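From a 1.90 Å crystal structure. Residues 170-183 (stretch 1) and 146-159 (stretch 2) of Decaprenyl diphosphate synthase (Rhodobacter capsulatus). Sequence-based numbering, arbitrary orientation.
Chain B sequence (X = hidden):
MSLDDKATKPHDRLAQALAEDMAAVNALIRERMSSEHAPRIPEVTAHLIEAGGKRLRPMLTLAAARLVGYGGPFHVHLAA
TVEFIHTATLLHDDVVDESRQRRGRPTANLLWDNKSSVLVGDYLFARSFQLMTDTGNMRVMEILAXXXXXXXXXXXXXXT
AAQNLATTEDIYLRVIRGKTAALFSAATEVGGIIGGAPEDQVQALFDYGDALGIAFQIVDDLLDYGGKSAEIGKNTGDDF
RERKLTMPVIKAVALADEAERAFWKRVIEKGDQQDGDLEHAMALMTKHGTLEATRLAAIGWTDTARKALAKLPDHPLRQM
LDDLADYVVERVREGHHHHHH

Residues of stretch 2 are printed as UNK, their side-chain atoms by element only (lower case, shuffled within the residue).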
# COMPACT_ATOMS: atom_id res chain seq x y z
N ASP B 170 -22.60 15.30 -6.54
CA ASP B 170 -22.61 14.22 -5.55
C ASP B 170 -21.40 13.31 -5.76
O ASP B 170 -20.71 12.98 -4.80
CB ASP B 170 -23.93 13.42 -5.64
CG ASP B 170 -25.15 14.18 -5.02
OD1 ASP B 170 -25.02 15.33 -4.53
OD2 ASP B 170 -26.28 13.63 -5.05
N ILE B 171 -21.10 12.97 -7.01
CA ILE B 171 -19.92 12.15 -7.31
C ILE B 171 -18.65 12.86 -6.94
O ILE B 171 -17.73 12.25 -6.36
CB ILE B 171 -19.91 11.66 -8.78
CG1 ILE B 171 -21.07 10.69 -8.96
CG2 ILE B 171 -18.54 11.03 -9.18
CD1 ILE B 171 -21.43 10.33 -10.40
N TYR B 172 -18.58 14.16 -7.26
CA TYR B 172 -17.42 14.95 -6.93
C TYR B 172 -17.18 14.96 -5.42
O TYR B 172 -16.04 14.86 -5.00
CB TYR B 172 -17.54 16.38 -7.49
CG TYR B 172 -16.54 17.39 -6.92
CD1 TYR B 172 -15.24 17.39 -7.34
CD2 TYR B 172 -16.93 18.32 -5.96
CE1 TYR B 172 -14.33 18.29 -6.84
CE2 TYR B 172 -16.01 19.27 -5.46
CZ TYR B 172 -14.72 19.23 -5.88
OH TYR B 172 -13.78 20.15 -5.38
N LEU B 173 -18.25 15.15 -4.64
CA LEU B 173 -18.16 15.16 -3.18
C LEU B 173 -17.64 13.80 -2.66
O LEU B 173 -16.84 13.74 -1.76
CB LEU B 173 -19.51 15.48 -2.54
CG LEU B 173 -19.45 15.46 -1.02
CD1 LEU B 173 -18.39 16.48 -0.49
CD2 LEU B 173 -20.83 15.73 -0.41
N ARG B 174 -18.08 12.72 -3.28
CA ARG B 174 -17.60 11.38 -2.94
C ARG B 174 -16.10 11.24 -3.22
O ARG B 174 -15.38 10.65 -2.42
CB ARG B 174 -18.42 10.36 -3.71
CG ARG B 174 -18.25 8.90 -3.33
CD ARG B 174 -19.65 8.21 -3.38
NE ARG B 174 -20.56 8.79 -4.39
CZ ARG B 174 -21.90 8.76 -4.33
NH1 ARG B 174 -22.62 9.32 -5.31
NH2 ARG B 174 -22.54 8.17 -3.33
N VAL B 175 -15.63 11.78 -4.34
CA VAL B 175 -14.23 11.71 -4.69
C VAL B 175 -13.42 12.48 -3.69
O VAL B 175 -12.39 12.00 -3.20
CB VAL B 175 -13.94 12.29 -6.09
CG1 VAL B 175 -12.46 12.63 -6.24
CG2 VAL B 175 -14.48 11.34 -7.20
N ILE B 176 -13.84 13.71 -3.36
CA ILE B 176 -12.99 14.49 -2.50
C ILE B 176 -13.06 13.95 -1.06
O ILE B 176 -12.07 14.05 -0.36
CB ILE B 176 -13.25 16.02 -2.60
CG1 ILE B 176 -14.64 16.40 -2.11
CG2 ILE B 176 -13.01 16.46 -4.06
CD1 ILE B 176 -14.91 17.99 -2.14
N ARG B 177 -14.21 13.42 -0.65
CA ARG B 177 -14.41 12.84 0.69
C ARG B 177 -13.51 11.62 0.85
O ARG B 177 -12.87 11.43 1.88
CB ARG B 177 -15.90 12.50 0.94
CG ARG B 177 -16.26 11.97 2.33
CD ARG B 177 -17.74 12.18 2.58
NE ARG B 177 -18.12 13.30 3.43
CZ ARG B 177 -19.30 13.93 3.35
NH1 ARG B 177 -19.60 14.92 4.19
NH2 ARG B 177 -20.19 13.61 2.41
N GLY B 178 -13.41 10.80 -0.19
CA GLY B 178 -12.53 9.64 -0.16
C GLY B 178 -11.06 9.99 -0.21
O GLY B 178 -10.28 9.59 0.65
N LYS B 179 -10.68 10.76 -1.22
CA LYS B 179 -9.30 11.12 -1.52
C LYS B 179 -8.64 12.03 -0.48
O LYS B 179 -7.41 12.07 -0.36
CB LYS B 179 -9.30 11.90 -2.83
CG LYS B 179 -8.02 11.96 -3.55
CD LYS B 179 -7.78 13.27 -4.33
CE LYS B 179 -9.00 14.02 -4.82
NZ LYS B 179 -8.56 15.24 -5.60
N THR B 180 -9.44 12.88 0.16
CA THR B 180 -8.90 13.94 1.01
C THR B 180 -9.54 14.00 2.39
O THR B 180 -8.81 14.03 3.41
CB THR B 180 -8.96 15.33 0.35
OG1 THR B 180 -8.10 15.36 -0.81
CG2 THR B 180 -8.49 16.44 1.35
N ALA B 181 -10.88 14.05 2.46
CA ALA B 181 -11.54 14.28 3.75
C ALA B 181 -11.41 13.10 4.70
O ALA B 181 -11.33 13.30 5.90
CB ALA B 181 -13.01 14.60 3.58
N ALA B 182 -11.41 11.88 4.14
CA ALA B 182 -11.42 10.66 4.94
C ALA B 182 -10.24 10.59 5.87
O ALA B 182 -10.40 10.14 6.99
CB ALA B 182 -11.48 9.42 4.06
N LEU B 183 -9.07 11.05 5.45
CA LEU B 183 -7.93 11.04 6.33
C LEU B 183 -7.97 12.12 7.37
O LEU B 183 -7.47 11.92 8.49
CB LEU B 183 -6.60 11.04 5.56
CG LEU B 183 -5.29 10.74 6.29
CD1 LEU B 183 -5.36 9.37 7.00
CD2 LEU B 183 -4.07 10.86 5.31
N UNK B 146 -9.60 1.41 7.32
CA UNK B 146 -10.72 1.79 6.49
C UNK B 146 -10.47 3.10 5.71
O UNK B 146 -10.69 3.17 4.50
n UNK B 146 -13.64 3.60 6.67
c UNK B 146 -13.21 2.32 6.51
c UNK B 146 -12.00 1.90 7.34
o UNK B 146 -13.74 1.54 5.74
N UNK B 147 -9.97 4.10 6.39
CA UNK B 147 -9.67 5.36 5.71
C UNK B 147 -8.67 5.16 4.56
O UNK B 147 -8.73 5.83 3.56
c UNK B 147 -9.12 6.35 6.69
N UNK B 148 -7.70 4.26 4.75
CA UNK B 148 -6.72 3.97 3.71
C UNK B 148 -7.38 3.35 2.52
O UNK B 148 -7.04 3.71 1.38
o UNK B 148 -4.92 3.80 5.30
c UNK B 148 -5.60 3.12 4.25
N UNK B 149 -8.32 2.44 2.77
CA UNK B 149 -9.08 1.83 1.72
C UNK B 149 -9.90 2.91 0.96
O UNK B 149 -9.98 2.91 -0.26
c UNK B 149 -10.07 0.81 2.31
N UNK B 150 -10.56 3.75 1.74
CA UNK B 150 -11.42 4.83 1.24
C UNK B 150 -10.61 5.85 0.39
O UNK B 150 -11.11 6.36 -0.62
c UNK B 150 -12.14 5.48 2.42
c UNK B 150 -13.23 4.53 2.90
c UNK B 150 -12.71 6.86 2.06
N UNK B 151 -9.38 6.12 0.77
CA UNK B 151 -8.50 6.94 -0.05
C UNK B 151 -8.26 6.30 -1.40
O UNK B 151 -8.51 6.90 -2.42
c UNK B 151 -6.17 7.85 -0.39
c UNK B 151 -7.14 7.21 0.62
c UNK B 151 -6.09 8.22 2.77
c UNK B 151 -7.32 8.12 1.84
N UNK B 152 -7.82 5.03 -1.42
CA UNK B 152 -7.60 4.33 -2.67
C UNK B 152 -8.85 4.28 -3.53
O UNK B 152 -8.77 4.48 -4.75
c UNK B 152 -7.07 2.93 -2.42
N UNK B 153 -9.99 4.00 -2.92
CA UNK B 153 -11.26 3.97 -3.63
C UNK B 153 -11.60 5.34 -4.24
O UNK B 153 -12.11 5.41 -5.36
c UNK B 153 -13.74 3.41 -3.21
o UNK B 153 -15.31 1.94 -2.18
o UNK B 153 -14.91 3.88 -1.21
c UNK B 153 -12.34 3.54 -2.66
c UNK B 153 -14.72 3.05 -2.12
N UNK B 154 -11.39 6.41 -3.48
CA UNK B 154 -11.65 7.79 -3.95
C UNK B 154 -10.77 8.15 -5.15
O UNK B 154 -11.24 8.74 -6.14
N UNK B 155 -9.51 7.72 -5.10
CA UNK B 155 -8.61 7.86 -6.23
C UNK B 155 -9.03 7.07 -7.47
O UNK B 155 -8.94 7.56 -8.58
c UNK B 155 -7.18 7.53 -5.80
c UNK B 155 -6.68 8.60 -4.79
c UNK B 155 -5.21 8.48 -4.40
o UNK B 155 -4.69 9.41 -3.73
o UNK B 155 -4.57 7.47 -4.75
N UNK B 156 -9.52 5.83 -7.31
CA UNK B 156 -10.07 5.12 -8.45
C UNK B 156 -11.36 5.79 -8.99
O UNK B 156 -11.58 5.88 -10.22
c UNK B 156 -10.37 3.66 -8.10
c UNK B 156 -11.06 2.96 -9.26
c UNK B 156 -9.06 2.97 -7.78
N UNK B 157 -12.22 6.23 -8.08
CA UNK B 157 -13.39 7.01 -8.50
C UNK B 157 -13.00 8.28 -9.29
O UNK B 157 -13.66 8.61 -10.29
c UNK B 157 -15.60 8.04 -7.67
c UNK B 157 -14.26 7.38 -7.30
c UNK B 157 -16.40 7.24 -8.77
c UNK B 157 -16.44 8.22 -6.45
N UNK B 158 -11.95 8.96 -8.85
CA UNK B 158 -11.51 10.17 -9.51
C UNK B 158 -11.12 9.87 -10.96
O UNK B 158 -11.37 10.71 -11.85
n UNK B 158 -7.71 11.94 -8.14
o UNK B 158 -8.84 13.90 -8.13
c UNK B 158 -8.74 12.72 -8.49
c UNK B 158 -10.30 10.77 -8.76
c UNK B 158 -9.80 12.08 -9.34
N UNK B 159 -10.50 8.71 -11.18
CA UNK B 159 -10.14 8.25 -12.52
C UNK B 159 -11.33 8.00 -13.44
O UNK B 159 -11.29 8.37 -14.59
c UNK B 159 -7.27 5.75 -11.93
c UNK B 159 -9.32 6.97 -12.48
c UNK B 159 -7.88 7.12 -12.06
c UNK B 159 -7.10 8.02 -13.06

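Both stretches are helical, and their axes approach to 6.8 Å at 145° between N-to-C directions, so they run roughly antiparallel.

Position 146 has two carbons, the second carrying one oxygen and one nitrogen. It does not reach stretch 1. This is Asn146.

Position 147 has a single carbon, pointing toward stretch 1. That CB lies 4.0 Å from Ala182 O. This is Ala147.

Position 148 has one carbon followed by one oxygen. It points away from the contact. This is Ser148.

Position 149 has one carbon, out of reach of stretch 1. This is Ala149.

Position 150 has three carbons, branched at the first. One branch carbon lies 3.5 Å from Ala182 CB and 3.6 Å from Gly178 CA. A fork at CB with two single-carbon arms is valine: Val150, chi1 in the t well, with CG1 making both contacts.

Position 151 has four carbons, forked at the first, with one arm two carbons long. The end of the long arm lies 4.0 Å from Leu183 CB. This is Ile151, and that end is CD1. Its backbone also takes part: Ile151 CA sits 3.3 Å from Gly178 O in a CA-H...O contact.

Position 152 has one carbon, pointing away. This is Ala152.

Position 153 has three carbons in a row, the third carrying two oxygens. It stays 6.3 Å or more from stretch 1. This is Glu153.

Position 154 has no side-chain atoms. Its CA is 4.3 Å from Gly178 CA. This is Gly154. A CB here would point toward stretch 1 and fall 2.6 Å from Lys179 N, a clash.

Position 155 again has three carbons, the third carrying two oxygens. Its second carbon lies 3.8 Å from Lys179 CG. This is Glu155, which meets the lysine through CG.

Position 156 has three carbons, forked at the first, and is out of reach. This is Val156.

Position 157 has four carbons, forked at the second. The fork carbon is 3.5 Å from Val175 CG2, and one branch end is 3.7 Å from Arg174 CG. This is Leu157, with CG at the fork and CD2 near the arginine. Its CD1 lies 4.4 Å from Ile171 CG2.

Position 158 has three carbons, the third carrying one oxygen and one nitrogen. Its first carbon, CB, is 3.8 Å from Val175 CG1. The side-chain oxygen accepts a hydrogen bond from Lys179. This is Gln158; the bond runs from Lys179 NZ to Gln158 OE1, 2.9 Å.

Position 159 has four carbons, forked at the second, and is out of reach. This is Leu159.

The contact centres on Gly178 and Gly154. With no side chain on either, the backbones come close enough for the CA-H...O contact. Apolar packing flanks this point: Val175 against Leu157 toward one end, Ala182 against Val150 and Leu183 against Ile151 toward the other. The lysine–glutamine hydrogen bond adds a polar tie. Together the two stretches bury 632 Å².

Stretch 2 146-159: NASAVIAEGEVLQL
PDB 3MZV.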